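Long-range contacts in exotoxin type A (Streptococcus pyogenes phage T12, PDB 1FNU), which is a secreted superantigen, the scarlet fever toxin, which as in its family probably acts by bridging MHC class II molecules and T-cell receptors: residues 167-172 and 183-187; 146-150 and 197-201; 15-21 and 188-194; 24-30 and 78-82. All blocks are in the same frame, centred on the assembly; numbering follows the deposited sequence.

Contact 1 (167-172 and 183-187); sequences YETGYI and WFDFF
The Phe186 ring lies with one face against the backbone of 167-172, where Tyr171 N sits 3.9 Å above the ring plane toward its rim, and Phe186 CE1 packs 3.5 Å from Ile172 CB. Phe186 CG stands beside the backbone N (chi1 -75°), which lays the ring there. The Phe187 ring turns its edge to the other strand, with Thr169 C in its plane and CE2 3.6 Å from Gly170 N, while Phe186 CB lies over one face. The Tyr171 ring and the five-membered ring of Trp183 approach obliquely, planes 60° apart, and Pro4 touches both. The segments form a β-hairpin at the border of the β-grasp sheet. Ile172 and Phe184 are a hydrogen-bonded antiparallel pair, joined by Ile172 N to Phe184 O at 3.0 Å and Phe184 N to Ile172 O at 2.9 Å. Past Asp185 the chain leaves the strand, yet Phe186 N still reaches Gly170 O at 2.8 Å, from above the carbonyl plane. Asp185 OD1 accepts from Phe187 N at 2.9 Å, an Asx turn, and a water accepting from Gly170 N probably also donates to OD1. The buried carboxylate holds the chain's turn and probably links it through water to Gly170.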
loop_
_atom_site.group_PDB
_atom_site.type_symbol
_atom_site.label_atom_id
_atom_site.label_comp_id
_atom_site.label_asym_id
_atom_site.label_seq_id
_atom_site.Cartn_x
_atom_site.Cartn_y
_atom_site.Cartn_z
ATOM N N TYR A 167 -8.090 18.275 27.204
ATOM C CA TYR A 167 -8.042 17.202 28.199
ATOM C C TYR A 167 -6.828 16.303 28.110
ATOM O O TYR A 167 -6.320 16.050 27.022
ATOM C CB TYR A 167 -9.321 16.367 28.093
ATOM C CG TYR A 167 -10.510 17.264 28.227
ATOM C CD1 TYR A 167 -10.753 17.940 29.422
ATOM C CD2 TYR A 167 -11.263 17.622 27.110
ATOM C CE1 TYR A 167 -11.717 18.977 29.498
ATOM C CE2 TYR A 167 -12.233 18.671 27.167
ATOM C CZ TYR A 167 -12.420 19.324 28.370
ATOM O OH TYR A 167 -13.236 20.390 28.412
ATOM N N GLU A 168 -6.379 15.814 29.259
ATOM C CA GLU A 168 -5.224 14.931 29.322
ATOM C C GLU A 168 -5.692 13.489 29.143
ATOM O O GLU A 168 -5.073 12.704 28.455
ATOM C CB GLU A 168 -4.511 15.135 30.682
ATOM C CG GLU A 168 -3.243 14.315 30.891
ATOM C CD GLU A 168 -2.121 14.649 29.918
ATOM O OE1 GLU A 168 -2.255 15.504 29.000
ATOM O OE2 GLU A 168 -1.060 14.024 30.064
ATOM N N THR A 169 -6.793 13.133 29.795
ATOM C CA THR A 169 -7.253 11.786 29.616
ATOM C C THR A 169 -8.744 11.859 29.438
ATOM O O THR A 169 -9.359 12.862 29.786
ATOM C CB THR A 169 -6.874 10.866 30.748
ATOM O OG1 THR A 169 -7.490 11.283 31.958
ATOM C CG2 THR A 169 -5.390 10.818 30.926
ATOM N N GLY A 170 -9.300 10.835 28.789
ATOM C CA GLY A 170 -10.733 10.807 28.551
ATOM C C GLY A 170 -11.248 9.430 28.184
ATOM O O GLY A 170 -10.548 8.682 27.522
ATOM N N TYR A 171 -12.422 9.039 28.664
ATOM C CA TYR A 171 -12.987 7.761 28.301
ATOM C C TYR A 171 -14.489 7.886 28.419
ATOM O O TYR A 171 -15.035 8.838 29.041
ATOM C CB TYR A 171 -12.401 6.585 29.092
ATOM C CG TYR A 171 -12.772 6.445 30.556
ATOM C CD1 TYR A 171 -13.917 5.758 30.951
ATOM C CD2 TYR A 171 -11.965 7.031 31.552
ATOM C CE1 TYR A 171 -14.251 5.650 32.359
ATOM C CE2 TYR A 171 -12.280 6.922 32.907
ATOM C CZ TYR A 171 -13.395 6.233 33.305
ATOM O OH TYR A 171 -13.545 6.020 34.657
ATOM N N ILE A 172 -15.166 7.010 27.696
ATOM C CA ILE A 172 -16.626 7.034 27.688
ATOM C C ILE A 172 -16.990 5.625 28.136
ATOM O O ILE A 172 -16.356 4.639 27.707
ATOM C CB ILE A 172 -17.152 7.339 26.301
ATOM C CG1 ILE A 172 -18.683 7.364 26.334
ATOM C CG2 ILE A 172 -16.604 6.310 25.309
ATOM C CD1 ILE A 172 -19.292 7.839 25.063
ATOM N N TRP A 183 -15.890 0.388 28.088
ATOM C CA TRP A 183 -15.543 1.756 27.876
ATOM C C TRP A 183 -14.557 1.868 26.749
ATOM O O TRP A 183 -13.998 0.846 26.345
ATOM C CB TRP A 183 -14.998 2.389 29.177
ATOM C CG TRP A 183 -13.887 1.650 29.755
ATOM C CD1 TRP A 183 -13.935 0.681 30.718
ATOM C CD2 TRP A 183 -12.508 1.796 29.399
ATOM N NE1 TRP A 183 -12.658 0.218 30.993
ATOM C CE2 TRP A 183 -11.767 0.889 30.190
ATOM C CE3 TRP A 183 -11.819 2.617 28.481
ATOM C CZ2 TRP A 183 -10.359 0.770 30.093
ATOM C CZ3 TRP A 183 -10.404 2.495 28.387
ATOM C CH2 TRP A 183 -9.699 1.582 29.189
ATOM N N PHE A 184 -14.439 3.081 26.195
ATOM C CA PHE A 184 -13.509 3.353 25.091
ATOM C C PHE A 184 -12.605 4.528 25.526
ATOM O O PHE A 184 -13.105 5.525 26.071
ATOM C CB PHE A 184 -14.245 3.821 23.815
ATOM C CG PHE A 184 -15.279 2.866 23.281
ATOM C CD1 PHE A 184 -15.088 1.525 23.307
ATOM C CD2 PHE A 184 -16.441 3.363 22.705
ATOM C CE1 PHE A 184 -16.060 0.671 22.769
ATOM C CE2 PHE A 184 -17.410 2.471 22.158
ATOM C CZ PHE A 184 -17.188 1.163 22.210
ATOM N N ASP A 185 -11.292 4.401 25.280
ATOM C CA ASP A 185 -10.309 5.468 25.540
ATOM C C ASP A 185 -10.435 6.573 24.457
ATOM O O ASP A 185 -10.340 6.271 23.259
ATOM C CB ASP A 185 -8.907 4.889 25.480
ATOM C CG ASP A 185 -7.929 5.755 26.163
ATOM O OD1 ASP A 185 -8.130 7.000 26.048
ATOM O OD2 ASP A 185 -6.992 5.222 26.793
ATOM N N PHE A 186 -10.688 7.819 24.846
ATOM C CA PHE A 186 -10.782 8.891 23.871
ATOM C C PHE A 186 -9.454 9.137 23.157
ATOM O O PHE A 186 -9.430 9.781 22.130
ATOM C CB PHE A 186 -11.245 10.220 24.478
ATOM C CG PHE A 186 -12.737 10.292 24.821
ATOM C CD1 PHE A 186 -13.642 9.367 24.327
ATOM C CD2 PHE A 186 -13.235 11.377 25.535
ATOM C CE1 PHE A 186 -15.019 9.496 24.509
ATOM C CE2 PHE A 186 -14.649 11.540 25.738
ATOM C CZ PHE A 186 -15.543 10.577 25.211
ATOM N N PHE A 187 -8.365 8.620 23.708
ATOM C CA PHE A 187 -7.055 8.861 23.140
ATOM C C PHE A 187 -6.295 7.611 22.724
ATOM O O PHE A 187 -6.322 6.591 23.402
ATOM C CB PHE A 187 -6.206 9.693 24.145
ATOM C CG PHE A 187 -6.797 11.023 24.458
ATOM C CD1 PHE A 187 -6.882 12.010 23.486
ATOM C CD2 PHE A 187 -7.330 11.283 25.689
ATOM C CE1 PHE A 187 -7.521 13.273 23.727
ATOM C CE2 PHE A 187 -7.984 12.557 25.960
ATOM C CZ PHE A 187 -8.076 13.532 24.976
HETATM O O HOH W 1 -7.549 8.836 28.188
#

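Contact 2 (146-150 and 197-201); sequences DYKVR and YLMIY
Helix 142-157 of the β-grasp domain meets the end of helix 194-197 and the 3-10 turn 198-201 that follows through a buried polar cluster, in which Arg150 and Asp146, one helical turn apart, face Tyr197 and Tyr201. Arg150 grips Tyr197 end-on: NH1 lies 2.9 Å and NH2 3.1 Å from Tyr197 OH, the hydroxyl lying nearly in the guanidinium plane and the tyrosine ring turned 74° from it. Asp146 is taken side-on. Arg150 NE points almost straight (177°) at Asp146 OD1, 2.9 Å away, and NH2 completes the salt bridge on the syn lone pair of Asp146 OD2. In this β-grasp, whose helix packs on the mixed sheet, the cluster lies close to the centre of the chain. Tyr197 OH also meets Asp185 O of the edge strand, so helix, turn and sheet converge on one hydroxyl. Asp146 OD2 has a second donor, Tyr201 OH at 2.6 Å, which comes from above the carboxylate plane, while OD2 lies in the plane of the Tyr201 ring, at its edge. With CG anti to the backbone N (chi1 -174°), Asp146 extends its carboxylate toward that hydroxyl. Ile200 CG1 covers the centre of one Tyr201 face.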
loop_
_atom_site.group_PDB
_atom_site.type_symbol
_atom_site.label_atom_id
_atom_site.label_comp_id
_atom_site.label_asym_id
_atom_site.label_seq_id
_atom_site.Cartn_x
_atom_site.Cartn_y
_atom_site.Cartn_z
ATOM N N ASP A 146 -21.104 7.110 20.638
ATOM C CA ASP A 146 -19.742 7.684 20.919
ATOM C C ASP A 146 -19.497 8.760 19.850
ATOM O O ASP A 146 -19.130 9.889 20.161
ATOM C CB ASP A 146 -18.751 6.544 20.850
ATOM C CG ASP A 146 -17.352 6.934 21.247
ATOM O OD1 ASP A 146 -17.184 7.862 22.079
ATOM O OD2 ASP A 146 -16.404 6.270 20.758
ATOM N N TYR A 147 -19.788 8.460 18.587
ATOM C CA TYR A 147 -19.573 9.483 17.588
ATOM C C TYR A 147 -20.323 10.712 18.011
ATOM O O TYR A 147 -19.748 11.757 18.123
ATOM C CB TYR A 147 -20.052 9.096 16.206
ATOM C CG TYR A 147 -19.957 10.305 15.328
ATOM C CD1 TYR A 147 -18.714 10.760 14.842
ATOM C CD2 TYR A 147 -21.087 11.059 15.037
ATOM C CE1 TYR A 147 -18.610 11.968 14.100
ATOM C CE2 TYR A 147 -20.993 12.281 14.272
ATOM C CZ TYR A 147 -19.761 12.734 13.817
ATOM O OH TYR A 147 -19.759 13.985 13.083
ATOM N N LYS A 148 -21.644 10.607 18.199
ATOM C CA LYS A 148 -22.386 11.786 18.661
ATOM C C LYS A 148 -21.859 12.412 19.980
ATOM O O LYS A 148 -21.809 13.619 20.124
ATOM C CB LYS A 148 -23.861 11.416 18.787
ATOM C CG LYS A 148 -24.416 11.171 17.384
ATOM C CD LYS A 148 -25.768 10.395 17.410
ATOM C CE LYS A 148 -26.632 10.593 16.154
ATOM N NZ LYS A 148 -27.793 9.608 16.051
ATOM N N VAL A 149 -21.424 11.616 20.940
ATOM C CA VAL A 149 -20.930 12.270 22.149
ATOM C C VAL A 149 -19.701 13.105 21.752
ATOM O O VAL A 149 -19.578 14.279 22.115
ATOM C CB VAL A 149 -20.514 11.232 23.185
ATOM C CG1 VAL A 149 -19.679 11.893 24.333
ATOM C CG2 VAL A 149 -21.764 10.550 23.740
ATOM N N ARG A 150 -18.768 12.476 21.025
ATOM C CA ARG A 150 -17.559 13.166 20.647
ATOM C C ARG A 150 -17.683 14.366 19.696
ATOM O O ARG A 150 -16.979 15.356 19.915
ATOM C CB ARG A 150 -16.480 12.188 20.168
ATOM C CG ARG A 150 -16.077 11.169 21.240
ATOM C CD ARG A 150 -14.782 10.482 20.814
ATOM N NE ARG A 150 -14.750 9.059 21.133
ATOM C CZ ARG A 150 -13.676 8.295 20.980
ATOM N NH1 ARG A 150 -12.535 8.844 20.504
ATOM N NH2 ARG A 150 -13.727 6.995 21.311
ATOM N N TYR A 197 -6.655 2.427 15.721
ATOM C CA TYR A 197 -7.416 3.084 16.758
ATOM C C TYR A 197 -8.896 2.730 16.627
ATOM O O TYR A 197 -9.566 2.444 17.639
ATOM C CB TYR A 197 -7.363 4.623 16.643
ATOM C CG TYR A 197 -8.178 5.313 17.726
ATOM C CD1 TYR A 197 -7.786 5.230 19.066
ATOM C CD2 TYR A 197 -9.436 5.873 17.433
ATOM C CE1 TYR A 197 -8.607 5.641 20.080
ATOM C CE2 TYR A 197 -10.256 6.289 18.440
ATOM C CZ TYR A 197 -9.840 6.160 19.768
ATOM O OH TYR A 197 -10.681 6.569 20.788
ATOM N N LEU A 198 -9.418 2.721 15.392
ATOM C CA LEU A 198 -10.855 2.519 15.210
ATOM C C LEU A 198 -11.388 1.090 15.474
ATOM O O LEU A 198 -12.614 0.838 15.499
ATOM C CB LEU A 198 -11.261 3.100 13.816
ATOM C CG LEU A 198 -11.236 4.670 13.748
ATOM C CD1 LEU A 198 -11.478 5.158 12.338
ATOM C CD2 LEU A 198 -12.382 5.238 14.665
ATOM N N MET A 199 -10.452 0.194 15.749
ATOM C CA MET A 199 -10.753 -1.177 16.040
ATOM C C MET A 199 -11.513 -1.200 17.364
ATOM O O MET A 199 -12.033 -2.228 17.688
ATOM C CB MET A 199 -9.480 -2.042 16.045
ATOM C CG MET A 199 -8.912 -2.261 14.613
ATOM S SD MET A 199 -7.283 -3.138 14.561
ATOM C CE MET A 199 -7.693 -4.688 14.975
ATOM N N ILE A 200 -11.628 -0.094 18.106
ATOM C CA ILE A 200 -12.519 -0.178 19.287
ATOM C C ILE A 200 -13.985 -0.459 18.860
ATOM O O ILE A 200 -14.817 -0.855 19.687
ATOM C CB ILE A 200 -12.496 1.145 20.135
ATOM C CG1 ILE A 200 -12.788 2.320 19.199
ATOM C CG2 ILE A 200 -11.127 1.203 20.940
ATOM C CD1 ILE A 200 -13.160 3.633 19.844
ATOM N N TYR A 201 -14.304 -0.287 17.576
ATOM C CA TYR A 201 -15.667 -0.531 17.058
ATOM C C TYR A 201 -15.850 -1.836 16.296
ATOM O O TYR A 201 -16.967 -2.169 15.772
ATOM C CB TYR A 201 -16.071 0.575 16.071
ATOM C CG TYR A 201 -16.005 1.900 16.677
ATOM C CD1 TYR A 201 -16.476 2.112 17.974
ATOM C CD2 TYR A 201 -15.485 2.994 15.944
ATOM C CE1 TYR A 201 -16.448 3.392 18.523
ATOM C CE2 TYR A 201 -15.456 4.261 16.468
ATOM C CZ TYR A 201 -15.939 4.474 17.748
ATOM O OH TYR A 201 -15.901 5.765 18.215
#

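Contact 3 (15-21 and 188-194); sequences VKNLQNI and PEPEFTQ
Phe192 and Val15 bury the most surface here, with Pro188 close behind. Pro188 CG sits over the centre of one face of the Phe192 ring, and Val15 CG1 wedges against both, 3.4 Å from Phe192 CE1 and 3.7 Å from Pro188 CG. With CG placed between the backbone N and the carbonyl carbon (chi1 69°), Phe192 swings its ring against 15-21. There its edge faces two backbone oxygens, Lys16 O at 3.3 Å from CE1 and Asn17 O at 3.3 Å from CZ. Ile21 CD1 closes the far end, 3.6 Å from Phe192 CE2. Water 3 lies over the opposite ring face and links Asn20 ND2 to Phe192 O; another water joins Lys16 O to Phe192 N. Lys16 N donates to Pro190 O at 2.9 Å. Other copies of the toxin pack on 188-194, including Ser43 of the second subunit at Glu191 N. The N-terminal segment is therefore held to the β-grasp loop chiefly by apolar packing of Val15, Ile21, Pro188 and Phe192, supplemented by a backbone hydrogen bond and two bridging waters.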
loop_
_atom_site.group_PDB
_atom_site.type_symbol
_atom_site.label_atom_id
_atom_site.label_comp_id
_atom_site.label_asym_id
_atom_site.label_seq_id
_atom_site.Cartn_x
_atom_site.Cartn_y
_atom_site.Cartn_z
ATOM N N VAL A 15 0.593 11.926 22.483
ATOM C CA VAL A 15 0.221 11.666 21.090
ATOM C C VAL A 15 0.858 12.574 20.002
ATOM O O VAL A 15 0.805 13.793 20.027
ATOM C CB VAL A 15 -1.331 11.703 20.933
ATOM C CG1 VAL A 15 -1.746 11.216 19.520
ATOM C CG2 VAL A 15 -1.997 10.836 22.014
ATOM N N LYS A 16 1.419 11.917 19.001
ATOM C CA LYS A 16 1.949 12.609 17.839
ATOM C C LYS A 16 0.804 12.608 16.785
ATOM O O LYS A 16 0.187 11.585 16.472
ATOM C CB LYS A 16 3.244 11.883 17.346
ATOM C CG LYS A 16 3.594 12.048 15.885
ATOM C CD LYS A 16 5.149 12.088 15.581
ATOM C CE LYS A 16 6.053 10.908 16.051
ATOM N NZ LYS A 16 6.020 9.633 15.082
ATOM N N ASN A 17 0.467 13.785 16.287
ATOM C CA ASN A 17 -0.580 13.891 15.284
ATOM C C ASN A 17 -2.003 13.647 15.794
ATOM O O ASN A 17 -2.786 12.888 15.167
ATOM C CB ASN A 17 -0.312 12.948 14.067
ATOM C CG ASN A 17 0.931 13.388 13.202
ATOM O OD1 ASN A 17 1.199 14.594 12.979
ATOM N ND2 ASN A 17 1.659 12.405 12.708
ATOM N N LEU A 18 -2.330 14.246 16.936
ATOM C CA LEU A 18 -3.641 14.064 17.497
ATOM C C LEU A 18 -4.690 14.626 16.569
ATOM O O LEU A 18 -5.843 14.222 16.668
ATOM C CB LEU A 18 -3.740 14.730 18.889
ATOM C CG LEU A 18 -5.000 14.503 19.717
ATOM C CD1 LEU A 18 -5.286 13.014 19.934
ATOM C CD2 LEU A 18 -4.773 15.145 21.131
ATOM N N GLN A 19 -4.330 15.562 15.695
ATOM C CA GLN A 19 -5.265 16.113 14.761
ATOM C C GLN A 19 -6.019 14.981 13.978
ATOM O O GLN A 19 -7.158 15.197 13.578
ATOM C CB GLN A 19 -4.569 17.069 13.749
ATOM C CG GLN A 19 -3.705 16.296 12.722
ATOM C CD GLN A 19 -2.268 16.225 13.175
ATOM O OE1 GLN A 19 -1.956 16.487 14.345
ATOM N NE2 GLN A 19 -1.371 15.879 12.254
ATOM N N ASN A 20 -5.358 13.827 13.773
ATOM C CA ASN A 20 -5.950 12.675 13.044
ATOM C C ASN A 20 -7.111 11.999 13.809
ATOM O O ASN A 20 -7.886 11.297 13.183
ATOM C CB ASN A 20 -4.874 11.624 12.618
ATOM C CG ASN A 20 -3.901 12.213 11.576
ATOM O OD1 ASN A 20 -4.253 13.164 10.910
ATOM N ND2 ASN A 20 -2.704 11.661 11.455
ATOM N N ILE A 21 -7.222 12.236 15.132
ATOM C CA ILE A 21 -8.398 11.771 15.917
ATOM C C ILE A 21 -9.409 12.929 15.699
ATOM O O ILE A 21 -10.572 12.697 15.402
ATOM C CB ILE A 21 -8.067 11.623 17.393
ATOM C CG1 ILE A 21 -6.997 10.556 17.582
ATOM C CG2 ILE A 21 -9.356 11.264 18.231
ATOM C CD1 ILE A 21 -7.415 9.119 17.129
ATOM N N PRO A 188 -5.568 7.694 21.581
ATOM C CA PRO A 188 -4.769 6.619 21.017
ATOM C C PRO A 188 -3.411 6.501 21.718
ATOM O O PRO A 188 -3.056 7.364 22.528
ATOM C CB PRO A 188 -4.559 7.106 19.567
ATOM C CG PRO A 188 -4.289 8.558 19.775
ATOM C CD PRO A 188 -5.548 8.863 20.664
ATOM N N GLU A 189 -2.636 5.456 21.359
ATOM C CA GLU A 189 -1.256 5.337 21.835
ATOM C C GLU A 189 -0.484 6.524 21.139
ATOM O O GLU A 189 -0.994 7.146 20.171
ATOM C CB GLU A 189 -0.619 3.978 21.500
ATOM C CG GLU A 189 -0.690 3.564 20.091
ATOM C CD GLU A 189 0.116 2.313 19.826
ATOM O OE1 GLU A 189 0.424 1.533 20.781
ATOM O OE2 GLU A 189 0.448 2.134 18.634
ATOM N N PRO A 190 0.758 6.833 21.604
ATOM C CA PRO A 190 1.525 7.947 21.045
ATOM C C PRO A 190 1.717 8.011 19.538
ATOM O O PRO A 190 1.436 9.028 18.937
ATOM C CB PRO A 190 2.811 7.887 21.889
ATOM C CG PRO A 190 2.327 7.352 23.195
ATOM C CD PRO A 190 1.567 6.156 22.624
ATOM N N GLU A 191 2.205 6.936 18.932
ATOM C CA GLU A 191 2.350 6.870 17.490
ATOM C C GLU A 191 1.310 5.807 17.086
ATOM O O GLU A 191 1.374 4.607 17.475
ATOM C CB GLU A 191 3.774 6.474 17.124
ATOM C CG GLU A 191 4.752 7.509 17.650
ATOM C CD GLU A 191 5.775 6.859 18.609
ATOM O OE1 GLU A 191 6.724 6.090 18.115
ATOM O OE2 GLU A 191 5.589 7.075 19.882
ATOM N N PHE A 192 0.348 6.269 16.300
ATOM C CA PHE A 192 -0.792 5.411 15.937
ATOM C C PHE A 192 -1.259 5.629 14.532
ATOM O O PHE A 192 -0.720 6.491 13.800
ATOM C CB PHE A 192 -2.003 5.740 16.878
ATOM C CG PHE A 192 -2.604 7.107 16.634
ATOM C CD1 PHE A 192 -1.903 8.266 16.985
ATOM C CD2 PHE A 192 -3.837 7.251 15.889
ATOM C CE1 PHE A 192 -2.349 9.533 16.628
ATOM C CE2 PHE A 192 -4.307 8.537 15.506
ATOM C CZ PHE A 192 -3.552 9.723 15.878
ATOM N N THR A 193 -2.232 4.819 14.119
ATOM C CA THR A 193 -2.878 5.087 12.838
ATOM C C THR A 193 -4.355 5.023 13.151
ATOM O O THR A 193 -4.824 4.301 14.096
ATOM C CB THR A 193 -2.607 3.998 11.701
ATOM O OG1 THR A 193 -3.049 2.728 12.176
ATOM C CG2 THR A 193 -1.176 3.970 11.293
ATOM N N GLN A 194 -5.104 5.752 12.349
ATOM C CA GLN A 194 -6.562 5.800 12.486
ATOM C C GLN A 194 -7.193 4.370 12.376
ATOM O O GLN A 194 -8.138 3.978 13.132
ATOM C CB GLN A 194 -7.112 6.737 11.397
ATOM C CG GLN A 194 -6.900 8.205 11.659
ATOM C CD GLN A 194 -7.199 9.041 10.396
ATOM O OE1 GLN A 194 -7.592 10.235 10.440
ATOM N NE2 GLN A 194 -7.002 8.405 9.247
HETATM O O HOH W 2 0.994 8.956 15.290
HETATM O O HOH W 3 -1.797 9.287 13.094
#

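Contact 4 (24-30 and 78-82); sequences LYEGDPV and IYGVE
Val81 CB carries CG1 to within 3.7 Å of Leu24 CB, and CG2 to within 4.0 Å of Tyr25 CE1, so the valine spans two neighbouring residues at the end of helix 19-26. Tyr25 and Val81 cross at about a right angle, and the tyrosine hydroxyl goes on to Tyr201 of the β-grasp domain. Glu82 CG lies 4.0 Å from Val30 CG2; a bend at chi2 (-60°) then brings the carboxylate beside Asp28 O, 3.4 Å from OE1, two acceptors that do not bond. The contact sits at the start of the OB-fold sheet, where strand 30-36 pairs with 75-80. Val30 and Gly80 form a hydrogen-bonded antiparallel pair: Val30 N gives a nearly linear (178°) 2.7 Å bond to Gly80 O, and Gly80 N returns one to Val30 O at 2.8 Å. Val30 O also receives a CA-H contact from Tyr79. One residue before the pair, Pro29 rests on Tyr79, with its CB 3.6 Å from Tyr79 CE1 and its CG 3.5 Å from Tyr79 OH, the two side chains crossing obliquely. Tyr147 of helix 142-157 touches both Pro29 and Tyr79 from the other domain.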
loop_
_atom_site.group_PDB
_atom_site.type_symbol
_atom_site.label_atom_id
_atom_site.label_comp_id
_atom_site.label_asym_id
_atom_site.label_seq_id
_atom_site.Cartn_x
_atom_site.Cartn_y
_atom_site.Cartn_z
ATOM N N LEU A 24 -11.590 12.730 12.513
ATOM C CA LEU A 24 -12.504 11.588 12.530
ATOM C C LEU A 24 -13.826 12.007 13.236
ATOM O O LEU A 24 -14.919 11.685 12.802
ATOM C CB LEU A 24 -11.909 10.418 13.335
ATOM C CG LEU A 24 -10.635 9.653 12.910
ATOM C CD1 LEU A 24 -10.243 8.586 13.971
ATOM C CD2 LEU A 24 -10.854 9.076 11.463
ATOM N N TYR A 25 -13.717 12.786 14.301
ATOM C CA TYR A 25 -14.896 13.170 15.060
ATOM C C TYR A 25 -15.512 14.544 14.789
ATOM O O TYR A 25 -16.695 14.821 15.173
ATOM C CB TYR A 25 -14.617 12.971 16.538
ATOM C CG TYR A 25 -14.363 11.489 16.874
ATOM C CD1 TYR A 25 -15.428 10.581 16.952
ATOM C CD2 TYR A 25 -13.081 11.018 17.121
ATOM C CE1 TYR A 25 -15.249 9.220 17.290
ATOM C CE2 TYR A 25 -12.849 9.684 17.457
ATOM C CZ TYR A 25 -13.932 8.776 17.548
ATOM O OH TYR A 25 -13.687 7.470 17.865
ATOM N N GLU A 26 -14.728 15.395 14.160
ATOM C CA GLU A 26 -15.223 16.695 13.746
ATOM C C GLU A 26 -15.944 16.459 12.401
ATOM O O GLU A 26 -16.930 17.121 12.119
ATOM C CB GLU A 26 -14.082 17.641 13.515
ATOM C CG GLU A 26 -14.483 18.987 12.837
ATOM C CD GLU A 26 -15.446 19.794 13.669
ATOM O OE1 GLU A 26 -15.429 19.630 14.908
ATOM O OE2 GLU A 26 -16.216 20.608 13.092
ATOM N N GLY A 27 -15.466 15.532 11.578
ATOM C CA GLY A 27 -16.101 15.260 10.272
ATOM C C GLY A 27 -17.455 14.554 10.424
ATOM O O GLY A 27 -17.827 14.212 11.558
ATOM N N ASP A 28 -18.223 14.441 9.334
ATOM C CA ASP A 28 -19.497 13.766 9.361
ATOM C C ASP A 28 -19.281 12.257 9.384
ATOM O O ASP A 28 -18.235 11.751 8.953
ATOM C CB ASP A 28 -20.330 14.091 8.126
ATOM C CG ASP A 28 -20.772 15.491 8.132
ATOM O OD1 ASP A 28 -20.944 15.974 9.257
ATOM O OD2 ASP A 28 -20.912 16.117 7.084
ATOM N N PRO A 29 -20.216 11.547 9.993
ATOM C CA PRO A 29 -20.090 10.083 10.033
ATOM C C PRO A 29 -20.623 9.541 8.666
ATOM O O PRO A 29 -21.189 10.277 7.855
ATOM C CB PRO A 29 -21.003 9.706 11.190
ATOM C CG PRO A 29 -22.145 10.751 10.983
ATOM C CD PRO A 29 -21.355 12.016 10.805
ATOM N N VAL A 30 -20.452 8.254 8.451
ATOM C CA VAL A 30 -20.939 7.603 7.225
ATOM C C VAL A 30 -22.260 6.888 7.718
ATOM O O VAL A 30 -22.283 6.125 8.695
ATOM C CB VAL A 30 -19.682 6.724 6.720
ATOM C CG1 VAL A 30 -19.920 5.294 6.742
ATOM C CG2 VAL A 30 -19.113 7.330 5.408
ATOM N N ILE A 78 -26.183 1.360 8.608
ATOM C CA ILE A 78 -24.763 1.583 8.910
ATOM C C ILE A 78 -24.553 2.928 9.525
ATOM O O ILE A 78 -25.130 3.892 9.090
ATOM C CB ILE A 78 -23.913 1.512 7.613
ATOM C CG1 ILE A 78 -24.090 0.144 6.913
ATOM C CG2 ILE A 78 -22.429 1.730 7.940
ATOM C CD1 ILE A 78 -23.465 0.184 5.414
ATOM N N TYR A 79 -23.731 3.031 10.553
ATOM C CA TYR A 79 -23.471 4.383 11.111
ATOM C C TYR A 79 -22.012 4.290 11.576
ATOM O O TYR A 79 -21.724 3.634 12.542
ATOM C CB TYR A 79 -24.410 4.645 12.279
ATOM C CG TYR A 79 -24.315 6.067 12.734
ATOM C CD1 TYR A 79 -23.095 6.576 13.260
ATOM C CD2 TYR A 79 -25.395 6.934 12.632
ATOM C CE1 TYR A 79 -22.974 7.932 13.667
ATOM C CE2 TYR A 79 -25.259 8.328 13.057
ATOM C CZ TYR A 79 -24.039 8.783 13.564
ATOM O OH TYR A 79 -23.852 10.092 13.940
ATOM N N GLY A 80 -21.074 4.890 10.873
ATOM C CA GLY A 80 -19.691 4.660 11.292
ATOM C C GLY A 80 -18.766 5.862 11.078
ATOM O O GLY A 80 -19.107 6.774 10.317
ATOM N N VAL A 81 -17.621 5.807 11.780
ATOM C CA VAL A 81 -16.570 6.843 11.727
ATOM C C VAL A 81 -15.594 6.291 10.670
ATOM O O VAL A 81 -14.941 5.311 10.923
ATOM C CB VAL A 81 -15.880 6.943 13.150
ATOM C CG1 VAL A 81 -14.704 7.992 13.152
ATOM C CG2 VAL A 81 -16.976 7.273 14.190
ATOM N N GLU A 82 -15.534 6.888 9.500
ATOM C CA GLU A 82 -14.693 6.356 8.469
ATOM C C GLU A 82 -13.259 6.882 8.386
ATOM O O GLU A 82 -12.993 7.981 8.864
ATOM C CB GLU A 82 -15.348 6.505 7.088
ATOM C CG GLU A 82 -15.280 7.840 6.475
ATOM C CD GLU A 82 -15.944 8.968 7.266
ATOM O OE1 GLU A 82 -16.607 8.816 8.317
ATOM O OE2 GLU A 82 -15.858 10.086 6.819
#

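Overall arrangement
Contacts 4 and 1 are nested in the loop closed by contact 3, whereas contact 2 crosses it; contact 4 closes before contacts 2 and 1 open, and contact 1 is nested inside contact 2. Contact 4, in the OB-fold domain, lies about 9 Å from contact 2 and 18 Å from contact 1, centre to centre; contacts 1 and 2 are 10 Å apart within the β-grasp domain. Contacts 3 and 4 share helix 19-26, their centres about 17 Å apart. Contact 2 touches all three others. Its tyrosines meet Tyr25 and Gly27 of contact 4, Asp185 of contact 1, and Pro188 and Ile21 of contact 3, so the buried polar cluster sits where the two domains and the N-terminal segment come together.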